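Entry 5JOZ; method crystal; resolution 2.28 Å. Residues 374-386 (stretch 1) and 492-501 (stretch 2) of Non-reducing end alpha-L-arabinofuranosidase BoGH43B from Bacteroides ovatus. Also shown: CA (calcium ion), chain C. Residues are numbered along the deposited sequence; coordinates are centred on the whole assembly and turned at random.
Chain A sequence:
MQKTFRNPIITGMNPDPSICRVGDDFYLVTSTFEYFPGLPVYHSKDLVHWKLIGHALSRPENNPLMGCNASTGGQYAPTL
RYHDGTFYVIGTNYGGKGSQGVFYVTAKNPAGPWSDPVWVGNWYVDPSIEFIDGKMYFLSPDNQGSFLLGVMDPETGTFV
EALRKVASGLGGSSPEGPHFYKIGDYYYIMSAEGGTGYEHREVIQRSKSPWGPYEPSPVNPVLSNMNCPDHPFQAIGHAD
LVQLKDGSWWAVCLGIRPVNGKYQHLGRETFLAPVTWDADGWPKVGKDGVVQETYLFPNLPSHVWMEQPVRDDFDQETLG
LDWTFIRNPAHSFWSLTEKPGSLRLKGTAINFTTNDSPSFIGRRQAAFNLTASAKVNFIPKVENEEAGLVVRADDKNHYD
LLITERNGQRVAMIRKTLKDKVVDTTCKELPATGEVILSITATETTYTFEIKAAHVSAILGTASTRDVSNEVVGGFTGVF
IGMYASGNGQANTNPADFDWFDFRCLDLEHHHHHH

Stretch 1 (374-386) AKVNFIPKVENEE
Stretch 2 (492-501) NTNPADFDWF

Two stretches of one chain, at least 106 residues apart in sequence wherever they touch, meet as antiparallel β-strands whose pairing gives way to a loop contact held by side-chain-to-backbone hydrogen bonds, with 871 Å² buried in all. The strand axes approach to 4.6 Å, their N-to-C directions 145° apart. Asn 377 and Asp 497 form a well-made hydrogen-bonded pair, CA atoms 5.0 Å apart: Asn 377 N donates to Asp 497 O at 2.8 Å and Asp 497 N to Asn 377 O at 2.9 Å, both nearly straight. Val 376 faces Phe 498 (CA–CA 4.4 Å) and Ala 374 faces Phe 501 (CA–CA 4.3 Å) as non-hydrogen-bonded pairs. Between them the ladder is distorted: Asp 499, at phi/psi −70/−43, departs from extended geometry, its N donates to Lys 375 O at 2.9 Å, and Lys 375 N reaches Trp 500 O in a weak bond of 3.3 Å.

On one face lie Ala 374, Val 376, Phe 498 and Phe 501. Val 376 (chi1 p) sets CG2 over the Phe 498 ring (chi1 m, chi2 81°), 3.7 Å from its centroid, while Ala 374 CB meets that ring's edge at CD2, 4.0 Å away. On the other face, Lys 375, all four chi angles t, lays CB over the five-membered ring of Trp 500 (chi1 p, chi2 −103°), 3.8 Å from the centroid. Its extended chain carries NZ to 3.3 Å from OD2 of Asp 499 (chi1 t), a salt bridge. Asp 499 O and Asp 499 OD1 each lie 2.4 Å from the calcium ion; two waters, each 2.4 Å from the ion, and two atoms from elsewhere in the structure also bind the calcium.

Beyond the ladder, Phe 378 (chi1 t, chi2 59°) brings CD1 to 3.7 Å from Ala 496 CB and presents its ring edge to the carbonyl oxygens of Asn 494 and Pro 495. Asn 494 (chi1 m) donates ND2 to Ile 379 O at 2.8 Å. One water bridges Ile 379 N and Pro 495 O; a second donates to Ile 379 O and Glu 385 OE1 and accepts from Asn 494 N. A type I turn, Val 382 to Glu 385, closes with Glu 385 N to Val 382 O at 3.1 Å. Glu 385 (m, t, chi3 −32°) then links both stretches: OE2 accepts from Thr 493 N at 2.7 Å, and OE1 from Lys 381 N at 2.7 Å. Finally, Asn 492 (chi1 −84°, chi2 −9°) donates ND2 to Glu 386 O at 3.3 Å.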

ATOM      1  N   ALA A 374       9.243 -18.968  -8.886  1.00 24.98           N
ATOM      2  CA  ALA A 374      10.298 -18.334  -9.651  1.00 26.39           C
ATOM      3  C   ALA A 374      11.371 -19.347  -9.988  1.00 27.07           C
ATOM      4  O   ALA A 374      11.814 -20.091  -9.118  1.00 29.53           O
ATOM      5  CB  ALA A 374      10.903 -17.188  -8.849  1.00 25.49           C
ATOM      6  N   LYS A 375      11.794 -19.349 -11.244  1.00 26.33           N
ATOM      7  CA  LYS A 375      12.942 -20.129 -11.681  1.00 29.93           C
ATOM      8  C   LYS A 375      14.179 -19.249 -11.485  1.00 28.09           C
ATOM      9  O   LYS A 375      14.242 -18.139 -12.025  1.00 26.98           O
ATOM     10  CB  LYS A 375      12.773 -20.512 -13.153  1.00 30.31           C
ATOM     11  CG  LYS A 375      13.777 -21.504 -13.730  1.00 36.31           C
ATOM     12  CD  LYS A 375      13.937 -21.271 -15.232  1.00 43.09           C
ATOM     13  CE  LYS A 375      14.315 -22.521 -16.002  1.00 54.46           C
ATOM     14  NZ  LYS A 375      14.539 -22.197 -17.445  1.00 54.88           N
ATOM     15  N   VAL A 376      15.154 -19.756 -10.732  1.00 25.14           N
ATOM     16  CA  VAL A 376      16.339 -19.000 -10.362  1.00 27.26           C
ATOM     17  C   VAL A 376      17.620 -19.816 -10.581  1.00 27.80           C
ATOM     18  O   VAL A 376      17.666 -21.030 -10.332  1.00 26.05           O
ATOM     19  CB  VAL A 376      16.241 -18.486  -8.902  1.00 29.28           C
ATOM     20  CG1 VAL A 376      16.090 -19.631  -7.915  1.00 32.84           C
ATOM     21  CG2 VAL A 376      17.431 -17.600  -8.533  1.00 28.93           C
ATOM     22  N   ASN A 377      18.639 -19.128 -11.075  1.00 24.73           N
ATOM     23  CA  ASN A 377      19.983 -19.659 -11.195  1.00 27.14           C
ATOM     24  C   ASN A 377      20.823 -18.969 -10.120  1.00 25.13           C
ATOM     25  O   ASN A 377      21.002 -17.746 -10.166  1.00 26.00           O
ATOM     26  CB  ASN A 377      20.546 -19.383 -12.604  1.00 29.22           C
ATOM     27  CG  ASN A 377      21.876 -20.097 -12.866  1.00 31.70           C
ATOM     28  OD1 ASN A 377      22.141 -21.171 -12.337  1.00 33.68           O
ATOM     29  ND2 ASN A 377      22.714 -19.492 -13.687  1.00 32.82           N
ATOM     30  N   PHE A 378      21.320 -19.730  -9.147  1.00 25.45           N
ATOM     31  CA  PHE A 378      22.160 -19.156  -8.092  1.00 24.74           C
ATOM     32  C   PHE A 378      23.150 -20.153  -7.526  1.00 22.23           C
ATOM     33  O   PHE A 378      22.755 -21.137  -6.906  1.00 19.41           O
ATOM     34  CB  PHE A 378      21.314 -18.565  -6.948  1.00 24.27           C
ATOM     35  CG  PHE A 378      22.144 -17.923  -5.864  1.00 24.22           C
ATOM     36  CD1 PHE A 378      23.000 -16.866  -6.161  1.00 24.89           C
ATOM     37  CD2 PHE A 378      22.096 -18.387  -4.549  1.00 24.03           C
ATOM     38  CE1 PHE A 378      23.786 -16.280  -5.169  1.00 25.66           C
ATOM     39  CE2 PHE A 378      22.877 -17.804  -3.556  1.00 21.60           C
ATOM     40  CZ  PHE A 378      23.714 -16.751  -3.864  1.00 22.60           C
ATOM     41  N   ILE A 379      24.439 -19.874  -7.727  1.00 25.97           N
ATOM     42  CA  ILE A 379      25.519 -20.683  -7.171  1.00 29.68           C
ATOM     43  C   ILE A 379      26.134 -19.925  -5.996  1.00 31.52           C
ATOM     44  O   ILE A 379      26.837 -18.935  -6.210  1.00 33.55           O
ATOM     45  CB  ILE A 379      26.620 -20.975  -8.225  1.00 30.61           C
ATOM     46  CG1 ILE A 379      26.025 -21.643  -9.471  1.00 32.79           C
ATOM     47  CG2 ILE A 379      27.737 -21.822  -7.613  1.00 30.85           C
ATOM     48  CD1 ILE A 379      25.322 -22.971  -9.220  1.00 35.44           C
ATOM     49  N   PRO A 380      25.853 -20.362  -4.750  1.00 33.07           N
ATOM     50  CA  PRO A 380      26.539 -19.757  -3.607  1.00 32.84           C
ATOM     51  C   PRO A 380      27.911 -20.389  -3.419  1.00 32.27           C
ATOM     52  O   PRO A 380      28.050 -21.589  -3.608  1.00 30.43           O
ATOM     53  CB  PRO A 380      25.624 -20.092  -2.433  1.00 33.33           C
ATOM     54  CG  PRO A 380      24.960 -21.364  -2.820  1.00 34.50           C
ATOM     55  CD  PRO A 380      24.873 -21.380  -4.324  1.00 35.84           C
ATOM     56  N   LYS A 381      28.906 -19.587  -3.058  1.00 33.86           N
ATOM     57  CA  LYS A 381      30.271 -20.086  -2.857  1.00 41.69           C
ATOM     58  C   LYS A 381      30.659 -20.244  -1.376  1.00 41.17           C
ATOM     59  O   LYS A 381      31.638 -20.923  -1.093  1.00 39.29           O
ATOM     60  CB  LYS A 381      31.290 -19.197  -3.593  1.00 37.75           C
ATOM     61  N   VAL A 382      29.909 -19.639  -0.447  1.00 40.18           N
ATOM     62  CA  VAL A 382      30.186 -19.763   1.002  1.00 43.77           C
ATOM     63  C   VAL A 382      28.894 -19.587   1.831  1.00 42.34           C
ATOM     64  O   VAL A 382      27.910 -19.036   1.330  1.00 42.58           O
ATOM     65  CB  VAL A 382      31.329 -18.796   1.423  1.00 55.38           C
ATOM     66  CG1 VAL A 382      30.901 -17.330   1.325  1.00 56.33           C
ATOM     67  CG2 VAL A 382      31.893 -19.141   2.802  1.00 63.98           C
ATOM     68  N   GLU A 383      28.891 -20.059   3.081  1.00 38.08           N
ATOM     69  CA  GLU A 383      27.641 -20.238   3.862  1.00 37.03           C
ATOM     70  C   GLU A 383      26.774 -18.972   4.059  1.00 36.50           C
ATOM     71  O   GLU A 383      25.555 -19.083   4.112  1.00 28.97           O
ATOM     72  CB  GLU A 383      27.919 -20.941   5.214  1.00 39.43           C
ATOM     73  CG  GLU A 383      28.604 -22.312   5.059  1.00 47.10           C
ATOM     74  CD  GLU A 383      28.313 -23.334   6.165  1.00 49.29           C
ATOM     75  OE1 GLU A 383      27.776 -22.967   7.238  1.00 46.34           O
ATOM     76  OE2 GLU A 383      28.645 -24.528   5.955  1.00 42.89           O
ATOM     77  N   ASN A 384      27.399 -17.788   4.105  1.00 32.14           N
ATOM     78  CA  ASN A 384      26.681 -16.500   4.257  1.00 33.97           C
ATOM     79  C   ASN A 384      25.853 -16.030   3.037  1.00 30.03           C
ATOM     80  O   ASN A 384      25.109 -15.053   3.139  1.00 28.80           O
ATOM     81  CB  ASN A 384      27.634 -15.360   4.724  1.00 33.26           C
ATOM     82  CG  ASN A 384      28.840 -15.135   3.790  1.00 35.31           C
ATOM     83  OD1 ASN A 384      29.812 -15.888   3.828  1.00 42.31           O
ATOM     84  ND2 ASN A 384      28.801 -14.069   2.994  1.00 31.40           N
ATOM     85  N   GLU A 385      25.977 -16.725   1.907  1.00 30.62           N
ATOM     86  CA  GLU A 385      25.423 -16.279   0.631  1.00 29.65           C
ATOM     87  C   GLU A 385      24.120 -16.994   0.361  1.00 30.36           C
ATOM     88  O   GLU A 385      24.019 -18.229   0.503  1.00 28.72           O
ATOM     89  CB  GLU A 385      26.400 -16.565  -0.504  1.00 31.93           C
ATOM     90  CG  GLU A 385      27.708 -15.805  -0.370  1.00 31.51           C
ATOM     91  CD  GLU A 385      28.609 -15.956  -1.577  1.00 32.70           C
ATOM     92  OE1 GLU A 385      28.582 -17.023  -2.222  1.00 33.93           O
ATOM     93  OE2 GLU A 385      29.362 -15.003  -1.875  1.00 38.99           O
ATOM     94  N   GLU A 386      23.118 -16.211  -0.018  1.00 28.34           N
ATOM     95  CA  GLU A 386      21.781 -16.736  -0.200  1.00 30.66           C
ATOM     96  C   GLU A 386      20.961 -15.894  -1.164  1.00 26.37           C
ATOM     97  O   GLU A 386      21.210 -14.699  -1.349  1.00 23.45           O
ATOM     98  CB  GLU A 386      21.082 -16.878   1.164  1.00 32.52           C
ATOM     99  CG  GLU A 386      21.003 -15.581   1.954  1.00 36.94           C
ATOM    100  CD  GLU A 386      20.655 -15.760   3.427  1.00 41.92           C
ATOM    101  OE1 GLU A 386      20.978 -16.820   4.027  1.00 44.22           O
ATOM    102  OE2 GLU A 386      20.075 -14.804   3.992  1.00 39.36           O
ATOM    103  N   ASN A 492      27.408 -11.050  -2.298  1.00 34.01           N
ATOM    104  CA  ASN A 492      27.373 -12.369  -2.938  1.00 37.56           C
ATOM    105  C   ASN A 492      28.434 -12.378  -4.035  1.00 33.62           C
ATOM    106  O   ASN A 492      28.590 -11.397  -4.751  1.00 31.94           O
ATOM    107  CB  ASN A 492      25.987 -12.708  -3.545  1.00 33.79           C
ATOM    108  CG  ASN A 492      25.002 -13.283  -2.529  1.00 35.40           C
ATOM    109  OD1 ASN A 492      25.356 -13.593  -1.395  1.00 36.49           O
ATOM    110  ND2 ASN A 492      23.748 -13.438  -2.949  1.00 34.35           N
ATOM    111  N   THR A 493      29.155 -13.486  -4.154  1.00 38.45           N
ATOM    112  CA  THR A 493      30.182 -13.651  -5.188  1.00 40.70           C
ATOM    113  C   THR A 493      29.532 -13.628  -6.569  1.00 37.04           C
ATOM    114  O   THR A 493      29.985 -12.916  -7.463  1.00 35.40           O
ATOM    115  CB  THR A 493      30.958 -14.974  -5.012  1.00 43.12           C
ATOM    116  OG1 THR A 493      30.025 -16.059  -4.930  1.00 56.07           O
ATOM    117  CG2 THR A 493      31.816 -14.951  -3.743  1.00 40.96           C
ATOM    118  N   ASN A 494      28.451 -14.394  -6.711  1.00 34.32           N
ATOM    119  CA  ASN A 494      27.722 -14.518  -7.968  1.00 29.88           C
ATOM    120  C   ASN A 494      26.343 -13.856  -7.921  1.00 26.90           C
ATOM    121  O   ASN A 494      25.717 -13.765  -6.869  1.00 23.69           O
ATOM    122  CB  ASN A 494      27.505 -15.995  -8.302  1.00 30.83           C
ATOM    123  CG  ASN A 494      28.799 -16.769  -8.442  1.00 29.06           C
ATOM    124  OD1 ASN A 494      29.744 -16.319  -9.099  1.00 28.64           O
ATOM    125  ND2 ASN A 494      28.842 -17.952  -7.841  1.00 30.52           N
ATOM    126  N   PRO A 495      25.846 -13.438  -9.084  1.00 27.68           N
ATOM    127  CA  PRO A 495      24.479 -12.958  -9.155  1.00 28.87           C
ATOM    128  C   PRO A 495      23.452 -14.093  -9.050  1.00 30.42           C
ATOM    129  O   PRO A 495      23.772 -15.246  -9.338  1.00 30.04           O
ATOM    130  CB  PRO A 495      24.407 -12.316 -10.546  1.00 29.97           C
ATOM    131  CG  PRO A 495      25.453 -13.000 -11.344  1.00 31.82           C
ATOM    132  CD  PRO A 495      26.548 -13.327 -10.377  1.00 31.49           C
ATOM    133  N   ALA A 496      22.238 -13.748  -8.625  1.00 28.82           N
ATOM    134  CA  ALA A 496      21.096 -14.652  -8.682  1.00 29.63           C
ATOM    135  C   ALA A 496      20.218 -14.207  -9.853  1.00 28.93           C
ATOM    136  O   ALA A 496      19.726 -13.086  -9.852  1.00 31.86           O
ATOM    137  CB  ALA A 496      20.323 -14.607  -7.383  1.00 27.73           C
ATOM    138  N   ASP A 497      20.053 -15.074 -10.847  1.00 24.14           N
ATOM    139  CA  ASP A 497      19.325 -14.753 -12.069  1.00 26.67           C
ATOM    140  C   ASP A 497      17.956 -15.409 -12.045  1.00 27.86           C
ATOM    141  O   ASP A 497      17.846 -16.632 -11.995  1.00 28.11           O
ATOM    142  CB  ASP A 497      20.097 -15.246 -13.294  1.00 28.90           C
ATOM    143  CG  ASP A 497      21.381 -14.453 -13.544  1.00 30.99           C
ATOM    144  OD1 ASP A 497      21.584 -13.369 -12.955  1.00 37.49           O
ATOM    145  OD2 ASP A 497      22.197 -14.901 -14.361  1.00 35.05           O
ATOM    146  N   PHE A 498      16.917 -14.583 -12.074  1.00 28.77           N
ATOM    147  CA  PHE A 498      15.535 -15.050 -12.077  1.00 27.01           C
ATOM    148  C   PHE A 498      15.017 -14.979 -13.498  1.00 26.59           C
ATOM    149  O   PHE A 498      14.817 -13.892 -14.029  1.00 29.29           O
ATOM    150  CB  PHE A 498      14.681 -14.183 -11.151  1.00 25.33           C
ATOM    151  CG  PHE A 498      15.059 -14.311  -9.706  1.00 24.31           C
ATOM    152  CD1 PHE A 498      16.139 -13.614  -9.198  1.00 24.61           C
ATOM    153  CD2 PHE A 498      14.365 -15.160  -8.870  1.00 23.98           C
ATOM    154  CE1 PHE A 498      16.499 -13.742  -7.872  1.00 30.73           C
ATOM    155  CE2 PHE A 498      14.718 -15.291  -7.534  1.00 24.58           C
ATOM    156  CZ  PHE A 498      15.778 -14.581  -7.031  1.00 26.92           C
ATOM    157  N   ASP A 499      14.814 -16.140 -14.105  1.00 28.58           N
ATOM    158  CA  ASP A 499      14.345 -16.239 -15.481  1.00 30.80           C
ATOM    159  C   ASP A 499      12.881 -15.793 -15.577  1.00 30.59           C
ATOM    160  O   ASP A 499      12.496 -15.088 -16.509  1.00 28.34           O
ATOM    161  CB  ASP A 499      14.492 -17.685 -15.975  1.00 33.53           C
ATOM    162  CG  ASP A 499      14.371 -17.817 -17.481  1.00 35.35           C
ATOM    163  OD1 ASP A 499      14.221 -16.796 -18.190  1.00 40.05           O
ATOM    164  OD2 ASP A 499      14.430 -18.966 -17.962  1.00 37.94           O
ATOM    165  N   TRP A 500      12.065 -16.213 -14.623  1.00 30.81           N
ATOM    166  CA  TRP A 500      10.684 -15.763 -14.571  1.00 27.99           C
ATOM    167  C   TRP A 500      10.128 -15.820 -13.161  1.00 25.53           C
ATOM    168  O   TRP A 500      10.777 -16.350 -12.263  1.00 29.58           O
ATOM    169  CB  TRP A 500       9.813 -16.562 -15.547  1.00 28.64           C
ATOM    170  CG  TRP A 500       9.969 -18.066 -15.511  1.00 27.61           C
ATOM    171  CD1 TRP A 500      10.657 -18.835 -16.406  1.00 26.71           C
ATOM    172  CD2 TRP A 500       9.400 -18.972 -14.562  1.00 25.06           C
ATOM    173  NE1 TRP A 500      10.561 -20.157 -16.069  1.00 26.71           N
ATOM    174  CE2 TRP A 500       9.785 -20.275 -14.948  1.00 27.19           C
ATOM    175  CE3 TRP A 500       8.583 -18.815 -13.435  1.00 25.92           C
ATOM    176  CZ2 TRP A 500       9.394 -21.418 -14.235  1.00 27.05           C
ATOM    177  CZ3 TRP A 500       8.203 -19.950 -12.716  1.00 26.90           C
ATOM    178  CH2 TRP A 500       8.621 -21.234 -13.114  1.00 25.46           C
ATOM    179  N   PHE A 501       8.943 -15.236 -12.993  1.00 23.14           N
ATOM    180  CA  PHE A 501       8.231 -15.163 -11.717  1.00 22.98           C
ATOM    181  C   PHE A 501       6.733 -15.232 -12.014  1.00 22.77           C
ATOM    182  O   PHE A 501       6.202 -14.341 -12.686  1.00 20.46           O
ATOM    183  CB  PHE A 501       8.566 -13.850 -10.997  1.00 21.53           C
ATOM    184  CG  PHE A 501       8.091 -13.787  -9.568  1.00 22.41           C
ATOM    185  CD1 PHE A 501       6.742 -13.576  -9.262  1.00 22.19           C
ATOM    186  CD2 PHE A 501       8.999 -13.906  -8.515  1.00 21.64           C
ATOM    187  CE1 PHE A 501       6.315 -13.508  -7.945  1.00 21.61           C
ATOM    188  CE2 PHE A 501       8.574 -13.839  -7.197  1.00 20.81           C
ATOM    189  CZ  PHE A 501       7.234 -13.644  -6.908  1.00 21.15           C
TER
HETATM  190 CA    CA C 601      12.816 -14.950 -18.854  1.00 32.53          CA
HETATM  191  O   HOH W   1      24.920 -17.844 -10.132  1.00 22.40           O
HETATM  192  O   HOH W   2      27.351 -16.425  -4.804  1.00 29.66           O
HETATM  193  O   HOH W   3      10.981 -16.477 -19.102  1.00 37.56           O
HETATM  194  O   HOH W   4      12.877 -14.646 -21.258  1.00 34.11           O